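Local structure of DnaJ homolog subfamily C member 27-A (Xenopus laevis, 6JMG) at residues A[216-221]-A[262-267]; A[244-249]-A[253-258]. The protein binds GTP as a Rab-family small GTPase that also carries a DnaJ domain, probably hydrolyses the nucleotide, and may help regulate MEK/ERK signalling. All coordinates share one frame; numbering follows the deposited sequence.

Contact 1 of 2, residues A[216-221]-A[262-267]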
ATOM      1  N   LYS A 216       0.489 -34.137  -8.640  1.00109.33           N
ATOM      2  CA  LYS A 216       0.386 -34.626 -10.008  1.00112.10           C
ATOM      3  C   LYS A 216      -1.012 -34.416 -10.587  1.00110.38           C
ATOM      4  O   LYS A 216      -1.363 -35.013 -11.611  1.00101.32           O
ATOM      5  CB  LYS A 216       0.806 -36.099 -10.054  1.00110.44           C
ATOM      6  CG  LYS A 216       2.327 -36.309 -10.237  1.00107.75           C
ATOM      7  CD  LYS A 216       2.959 -37.147  -9.123  1.00111.03           C
ATOM      8  CE  LYS A 216       4.423 -36.748  -8.853  1.00110.42           C
ATOM      9  NZ  LYS A 216       4.933 -37.191  -7.502  1.00110.87           N
ATOM     10  N   ASP A 217      -1.799 -33.545  -9.956  1.00101.49           N
ATOM     11  CA  ASP A 217      -3.185 -33.296 -10.319  1.00 91.15           C
ATOM     12  C   ASP A 217      -3.443 -31.795 -10.246  1.00 84.64           C
ATOM     13  O   ASP A 217      -3.052 -31.149  -9.267  1.00 82.73           O
ATOM     14  CB  ASP A 217      -4.126 -34.069  -9.386  1.00 97.40           C
ATOM     15  CG  ASP A 217      -5.587 -33.893  -9.745  1.00112.55           C
ATOM     16  OD1 ASP A 217      -6.090 -34.649 -10.606  1.00117.51           O
ATOM     17  OD2 ASP A 217      -6.233 -33.006  -9.151  1.00117.25           O
ATOM     18  N   SER A 218      -4.119 -31.230 -11.254  1.00 77.84           N
ATOM     19  CA  SER A 218      -4.254 -29.780 -11.249  1.00 76.15           C
ATOM     20  C   SER A 218      -5.378 -29.305 -10.337  1.00 75.44           C
ATOM     21  O   SER A 218      -5.339 -28.162  -9.864  1.00 65.67           O
ATOM     22  CB  SER A 218      -4.533 -29.254 -12.665  1.00 73.07           C
ATOM     23  OG  SER A 218      -3.834 -29.992 -13.650  1.00 79.10           O
ATOM     24  N   TRP A 219      -6.315 -30.182  -9.984  1.00 79.73           N
ATOM     25  CA  TRP A 219      -7.304 -29.810  -8.986  1.00 74.86           C
ATOM     26  C   TRP A 219      -6.624 -29.593  -7.651  1.00 78.90           C
ATOM     27  O   TRP A 219      -6.787 -28.541  -7.017  1.00 83.63           O
ATOM     28  CB  TRP A 219      -8.388 -30.890  -8.891  1.00 82.74           C
ATOM     29  CG  TRP A 219      -9.396 -30.869 -10.036  1.00 99.65           C
ATOM     30  CD1 TRP A 219     -10.446 -29.994 -10.196  1.00102.40           C
ATOM     31  CD2 TRP A 219      -9.450 -31.761 -11.158  1.00101.93           C
ATOM     32  NE1 TRP A 219     -11.137 -30.287 -11.343  1.00 99.89           N
ATOM     33  CE2 TRP A 219     -10.552 -31.368 -11.952  1.00106.09           C
ATOM     34  CE3 TRP A 219      -8.676 -32.850 -11.571  1.00111.73           C
ATOM     35  CZ2 TRP A 219     -10.898 -32.031 -13.135  1.00113.31           C
ATOM     36  CZ3 TRP A 219      -9.023 -33.511 -12.754  1.00120.03           C
ATOM     37  CH2 TRP A 219     -10.124 -33.096 -13.520  1.00117.16           C
ATOM     38  N   ASP A 220      -5.810 -30.562  -7.233  1.00 73.79           N
ATOM     39  CA  ASP A 220      -5.168 -30.446  -5.934  1.00 91.02           C
ATOM     40  C   ASP A 220      -4.072 -29.387  -5.944  1.00 91.86           C
ATOM     41  O   ASP A 220      -3.750 -28.831  -4.889  1.00 88.07           O
ATOM     42  CB  ASP A 220      -4.646 -31.820  -5.496  1.00100.89           C
ATOM     43  CG  ASP A 220      -5.769 -32.863  -5.388  1.00108.30           C
ATOM     44  OD1 ASP A 220      -6.910 -32.469  -5.038  1.00105.42           O
ATOM     45  OD2 ASP A 220      -5.518 -34.066  -5.654  1.00104.81           O
ATOM     46  N   MET A 221      -3.522 -29.064  -7.115  1.00 93.37           N
ATOM     47  CA  MET A 221      -2.475 -28.051  -7.181  1.00 81.35           C
ATOM     48  C   MET A 221      -2.989 -26.680  -6.764  1.00 80.95           C
ATOM     49  O   MET A 221      -2.273 -25.924  -6.103  1.00 82.42           O
ATOM     50  CB  MET A 221      -1.901 -27.986  -8.587  1.00 68.49           C
ATOM     51  CG  MET A 221      -0.414 -28.091  -8.602  1.00 68.10           C
ATOM     52  SD  MET A 221       0.232 -27.796 -10.231  1.00 67.07           S
ATOM     53  CE  MET A 221       0.171 -29.446 -10.963  1.00 61.87           C
ATOM     54  N   VAL A 262      -0.050 -21.532 -13.087  1.00 51.28           N
ATOM     55  CA  VAL A 262      -0.623 -20.983 -14.310  1.00 60.30           C
ATOM     56  C   VAL A 262      -1.178 -22.097 -15.189  1.00 54.59           C
ATOM     57  O   VAL A 262      -2.330 -22.050 -15.626  1.00 56.10           O
ATOM     58  CB  VAL A 262       0.435 -20.157 -15.053  1.00 60.98           C
ATOM     59  CG1 VAL A 262      -0.030 -19.862 -16.475  1.00 46.83           C
ATOM     60  CG2 VAL A 262       0.735 -18.912 -14.242  1.00 46.71           C
ATOM     61  N   ASN A 263      -0.393 -23.148 -15.396  1.00 57.46           N
ATOM     62  CA  ASN A 263      -0.815 -24.188 -16.323  1.00 57.00           C
ATOM     63  C   ASN A 263      -1.961 -25.003 -15.769  1.00 56.87           C
ATOM     64  O   ASN A 263      -2.798 -25.480 -16.541  1.00 61.88           O
ATOM     65  CB  ASN A 263       0.349 -25.101 -16.674  1.00 49.26           C
ATOM     66  CG  ASN A 263       1.297 -24.455 -17.627  1.00 49.65           C
ATOM     67  OD1 ASN A 263       0.953 -23.461 -18.283  1.00 63.36           O
ATOM     68  ND2 ASN A 263       2.508 -24.994 -17.714  1.00 58.09           N
ATOM     69  N   ALA A 264      -1.991 -25.200 -14.452  1.00 59.93           N
ATOM     70  CA  ALA A 264      -3.101 -25.907 -13.833  1.00 56.90           C
ATOM     71  C   ALA A 264      -4.395 -25.146 -14.042  1.00 57.06           C
ATOM     72  O   ALA A 264      -5.414 -25.725 -14.429  1.00 66.99           O
ATOM     73  CB  ALA A 264      -2.833 -26.110 -12.336  1.00 56.47           C
ATOM     74  N   ARG A 265      -4.376 -23.842 -13.766  1.00 53.11           N
ATOM     75  CA  ARG A 265      -5.572 -23.032 -13.964  1.00 50.83           C
ATOM     76  C   ARG A 265      -6.139 -23.220 -15.359  1.00 54.83           C
ATOM     77  O   ARG A 265      -7.350 -23.399 -15.529  1.00 64.09           O
ATOM     78  CB  ARG A 265      -5.270 -21.557 -13.722  1.00 50.34           C
ATOM     79  CG  ARG A 265      -6.325 -20.640 -14.270  1.00 46.73           C
ATOM     80  CD  ARG A 265      -6.179 -19.207 -13.739  1.00 51.42           C
ATOM     81  NE  ARG A 265      -7.176 -18.311 -14.330  1.00 71.70           N
ATOM     82  CZ  ARG A 265      -7.170 -17.887 -15.597  1.00 69.93           C
ATOM     83  NH1 ARG A 265      -6.213 -18.268 -16.451  1.00 68.39           N
ATOM     84  NH2 ARG A 265      -8.134 -17.078 -16.009  1.00 58.30           N
ATOM     85  N   THR A 266      -5.282 -23.218 -16.378  1.00 57.65           N
ATOM     86  CA  THR A 266      -5.852 -23.310 -17.713  1.00 66.88           C
ATOM     87  C   THR A 266      -6.296 -24.734 -18.007  1.00 60.95           C
ATOM     88  O   THR A 266      -7.273 -24.940 -18.733  1.00 67.57           O
ATOM     89  CB  THR A 266      -4.877 -22.715 -18.765  1.00 77.78           C
ATOM     90  OG1 THR A 266      -3.957 -23.682 -19.259  1.00 78.20           O
ATOM     91  CG2 THR A 266      -4.084 -21.537 -18.184  1.00 77.96           C
ATOM     92  N   ALA A 267      -5.683 -25.726 -17.370  1.00 64.63           N
ATOM     93  CA  ALA A 267      -6.171 -27.090 -17.542  1.00 68.51           C
ATOM     94  C   ALA A 267      -7.600 -27.215 -17.029  1.00 75.57           C
ATOM     95  O   ALA A 267      -8.473 -27.760 -17.711  1.00 80.35           O
ATOM     96  CB  ALA A 267      -5.252 -28.079 -16.825  1.00 64.92           C
TER

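Contact 2 of 2, residues A[244-249]-A[253-258]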
ATOM      1  N   LEU A 244       3.347 -16.687  -5.071  1.00 68.34           N
ATOM      2  CA  LEU A 244       4.458 -17.386  -5.698  1.00 65.02           C
ATOM      3  C   LEU A 244       5.106 -16.658  -6.864  1.00 67.08           C
ATOM      4  O   LEU A 244       6.076 -17.178  -7.428  1.00 66.45           O
ATOM      5  CB  LEU A 244       3.994 -18.743  -6.199  1.00 62.58           C
ATOM      6  CG  LEU A 244       3.470 -19.678  -5.143  1.00 62.69           C
ATOM      7  CD1 LEU A 244       3.012 -20.912  -5.845  1.00 60.15           C
ATOM      8  CD2 LEU A 244       4.563 -19.981  -4.158  1.00 68.46           C
ATOM      9  N   HIS A 245       4.606 -15.504  -7.261  1.00 67.47           N
ATOM     10  CA  HIS A 245       5.135 -14.884  -8.458  1.00 62.14           C
ATOM     11  C   HIS A 245       6.646 -14.634  -8.244  1.00 64.25           C
ATOM     12  O   HIS A 245       7.026 -14.203  -7.169  1.00 69.37           O
ATOM     13  CB  HIS A 245       4.414 -13.583  -8.777  1.00 71.00           C
ATOM     14  CG  HIS A 245       4.768 -13.030 -10.121  1.00 80.68           C
ATOM     15  ND1 HIS A 245       5.989 -12.448 -10.381  1.00 80.19           N
ATOM     16  CD2 HIS A 245       4.083 -13.012 -11.289  1.00 78.80           C
ATOM     17  CE1 HIS A 245       6.034 -12.078 -11.648  1.00 77.75           C
ATOM     18  NE2 HIS A 245       4.887 -12.399 -12.216  1.00 76.45           N
ATOM     19  N   PRO A 246       7.472 -15.002  -9.231  1.00 70.35           N
ATOM     20  CA  PRO A 246       8.943 -14.882  -9.002  1.00 74.59           C
ATOM     21  C   PRO A 246       9.431 -13.456  -8.778  1.00 76.04           C
ATOM     22  O   PRO A 246      10.546 -13.280  -8.268  1.00 73.39           O
ATOM     23  CB  PRO A 246       9.538 -15.469 -10.297  1.00 77.79           C
ATOM     24  CG  PRO A 246       8.408 -16.099 -11.046  1.00 73.19           C
ATOM     25  CD  PRO A 246       7.131 -15.528 -10.545  1.00 67.44           C
ATOM     26  N   ASP A 247       8.644 -12.438  -9.149  1.00 75.98           N
ATOM     27  CA  ASP A 247       8.981 -11.058  -8.815  1.00 80.14           C
ATOM     28  C   ASP A 247       8.868 -10.814  -7.311  1.00 93.28           C
ATOM     29  O   ASP A 247       9.712 -10.138  -6.714  1.00 90.42           O
ATOM     30  CB  ASP A 247       8.042 -10.099  -9.547  1.00 83.32           C
ATOM     31  CG  ASP A 247       8.467  -9.811 -10.971  1.00 88.34           C
ATOM     32  OD1 ASP A 247       9.497 -10.348 -11.435  1.00 87.45           O
ATOM     33  OD2 ASP A 247       7.736  -9.036 -11.628  1.00 88.00           O
ATOM     34  N   LYS A 248       7.785 -11.307  -6.706  1.00 98.43           N
ATOM     35  CA  LYS A 248       7.477 -11.111  -5.300  1.00 88.44           C
ATOM     36  C   LYS A 248       8.151 -12.131  -4.397  1.00 88.75           C
ATOM     37  O   LYS A 248       8.471 -11.805  -3.248  1.00 92.68           O
ATOM     38  CB  LYS A 248       5.957 -11.160  -5.075  1.00 93.21           C
ATOM     39  CG  LYS A 248       5.186 -10.132  -5.894  1.00111.30           C
ATOM     40  CD  LYS A 248       3.696 -10.102  -5.534  1.00117.77           C
ATOM     41  CE  LYS A 248       3.260  -8.693  -5.106  1.00117.92           C
ATOM     42  NZ  LYS A 248       1.831  -8.630  -4.675  1.00115.44           N
ATOM     43  N   CYS A 249       8.407 -13.337  -4.896  1.00 83.75           N
ATOM     44  CA  CYS A 249       8.886 -14.449  -4.083  1.00 73.95           C
ATOM     45  C   CYS A 249      10.294 -14.832  -4.508  1.00 82.09           C
ATOM     46  O   CYS A 249      10.530 -15.186  -5.668  1.00 88.23           O
ATOM     47  CB  CYS A 249       7.956 -15.648  -4.236  1.00 68.30           C
ATOM     48  SG  CYS A 249       8.445 -17.063  -3.261  1.00 75.14           S
ATOM     49  N   GLY A 253      12.915 -22.066  -6.998  1.00 70.71           N
ATOM     50  CA  GLY A 253      11.861 -22.850  -7.603  1.00 66.37           C
ATOM     51  C   GLY A 253      10.504 -22.180  -7.687  1.00 69.63           C
ATOM     52  O   GLY A 253       9.565 -22.796  -8.210  1.00 72.38           O
ATOM     53  N   SER A 254      10.364 -20.944  -7.200  1.00 61.59           N
ATOM     54  CA  SER A 254       9.074 -20.263  -7.281  1.00 68.84           C
ATOM     55  C   SER A 254       8.644 -20.005  -8.726  1.00 61.56           C
ATOM     56  O   SER A 254       7.448 -20.032  -9.031  1.00 69.64           O
ATOM     57  CB  SER A 254       9.139 -18.945  -6.506  1.00 70.27           C
ATOM     58  OG  SER A 254      10.263 -18.186  -6.931  1.00 83.34           O
ATOM     59  N   GLU A 255       9.588 -19.774  -9.631  1.00 60.12           N
ATOM     60  CA  GLU A 255       9.210 -19.619 -11.028  1.00 59.22           C
ATOM     61  C   GLU A 255       8.552 -20.885 -11.564  1.00 67.47           C
ATOM     62  O   GLU A 255       7.543 -20.809 -12.274  1.00 71.23           O
ATOM     63  CB  GLU A 255      10.427 -19.228 -11.854  1.00 55.01           C
ATOM     64  CG  GLU A 255      10.169 -19.136 -13.325  1.00 75.17           C
ATOM     65  CD  GLU A 255      11.458 -19.057 -14.130  1.00 93.53           C
ATOM     66  OE1 GLU A 255      11.514 -19.674 -15.229  1.00 92.15           O
ATOM     67  OE2 GLU A 255      12.403 -18.377 -13.656  1.00 97.29           O
ATOM     68  N   ASP A 256       9.082 -22.064 -11.217  1.00 75.07           N
ATOM     69  CA  ASP A 256       8.469 -23.290 -11.728  1.00 76.41           C
ATOM     70  C   ASP A 256       7.131 -23.539 -11.050  1.00 67.66           C
ATOM     71  O   ASP A 256       6.178 -24.014 -11.683  1.00 67.28           O
ATOM     72  CB  ASP A 256       9.390 -24.493 -11.535  1.00 74.65           C
ATOM     73  CG  ASP A 256      10.776 -24.255 -12.079  1.00 95.33           C
ATOM     74  OD1 ASP A 256      10.913 -24.080 -13.310  1.00 87.95           O
ATOM     75  OD2 ASP A 256      11.728 -24.240 -11.264  1.00110.78           O
ATOM     76  N   ALA A 257       7.043 -23.213  -9.765  1.00 58.60           N
ATOM     77  CA  ALA A 257       5.774 -23.329  -9.067  1.00 56.84           C
ATOM     78  C   ALA A 257       4.739 -22.388  -9.659  1.00 62.78           C
ATOM     79  O   ALA A 257       3.583 -22.779  -9.876  1.00 53.80           O
ATOM     80  CB  ALA A 257       5.977 -23.030  -7.588  1.00 52.40           C
ATOM     81  N   PHE A 258       5.137 -21.142  -9.939  1.00 57.55           N
ATOM     82  CA  PHE A 258       4.216 -20.217 -10.582  1.00 56.73           C
ATOM     83  C   PHE A 258       3.762 -20.740 -11.942  1.00 59.54           C
ATOM     84  O   PHE A 258       2.563 -20.822 -12.218  1.00 65.31           O
ATOM     85  CB  PHE A 258       4.862 -18.860 -10.739  1.00 56.02           C
ATOM     86  CG  PHE A 258       3.969 -17.867 -11.398  1.00 59.59           C
ATOM     87  CD1 PHE A 258       2.795 -17.453 -10.773  1.00 57.13           C
ATOM     88  CD2 PHE A 258       4.276 -17.361 -12.639  1.00 57.91           C
ATOM     89  CE1 PHE A 258       1.978 -16.542 -11.361  1.00 54.56           C
ATOM     90  CE2 PHE A 258       3.436 -16.442 -13.248  1.00 65.09           C
ATOM     91  CZ  PHE A 258       2.293 -16.034 -12.607  1.00 57.70           C
TER

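Contact 1 of 2, residues A[216-221]-A[262-267]
Ser-218 and Met-221, on the short first helix of the J-domain fold, rest against Ala-264 and Ala-267 on the long helix 254-278. The CA atoms of Ser-218 and Ala-264 are 4.8 Å apart, and the meeting of a serine with an alanine is consistent with such a close approach of the helices. Ser-218 CB meets Ala-264 CB at 3.6 Å. One turn further along the long helix, the methyl carbon of Ala-267 comes to the hydroxyl side, with Ser-218 OG 4.0 Å from Ala-267 CB. That placement follows from the serine torsion, which sets OG opposite the carbonyl carbon and next to the backbone N (chi1 -36°). Met-221 reaches the same buried alanine with its sulfur, SD lying 4.1 Å from Ala-264 CB. Its side chain also touches Ala-260, so the methionine covers the preceding turn of the long helix as well. Trp-219 turns its CB away from 262-267, yet its side chain touches Leu-268 and Pro-226. The whole interface is van der Waals contact; within 216-221, the side-chain hydrogen bonds are at the start of the short helix. There Asp-217 is the N-cap: its OD2 takes a weak, bent bond from Trp-219 N and a straighter one from Asp-220 N, 3.1 Å away at 154°, through the anti lone pair of OD2.

Contact 2 of 2, residues A[244-249]-A[253-258]
His-245 and Pro-246 begin the His-Pro-Asp sequence, the J-domain signature needed to stimulate the Hsp70 ATPase, probably here too, and both pack on Phe-258 at the start of helix 254-278. The His-245 edge faces the Phe-258 ring in an edge-to-face pair, planes at 54°, with His-245 CD2 over one face and 3.8 Å from Phe-258 CZ. The histidine CB points away from the helix, but chi1 of -170° swings the ring back beside its own carbonyl carbon and over the phenylalanine. Pro-246 sits between two helix residues, its CG 3.6 Å from Glu-255 CA and its CD 4.0 Å from Phe-258 CD2. Deeper in, Cys-249 SG lies 3.8 Å from Ser-254 CB, while Ser-254 OG hydrogen-bonds to Ala-251 O. The outer side is looser: Glu-255 runs out extended, and Asp-247 stays clear of the helix, its N donating in the ring plane to His-245 ND1 at 2.9 Å. Cutting Phe-258 back to an alanine would probably leave the His-245 edge without its aromatic face and open a gap beside Pro-246 CD. Leu-244, against Ala-257, also packs on Ile-209 and Ile-212 of helix 203-213, while Phe-258 lies against Ala-241 of helix 230-244.

How the contacts relate
Helix 254-278 carries one side of both contacts, whose centres are about 16 Å apart. Contact 2 sets the first turns of this helix against the loop that follows helix 230-244; further along, contact 1 brings in the short helix 218-222. The two adjoin in sequence along the long helix without otherwise touching. Tyr-237 of helix 230-244 lies along it, touching Phe-258, Val-262 and Arg-265. All four segments belong to the DnaJ domain. GTP and the magnesium ion sit in the separate Ras-family domain, away from both contacts, whose centres lie about 30 Å (contact 1) and 21 Å (contact 2) from the centre of the chain.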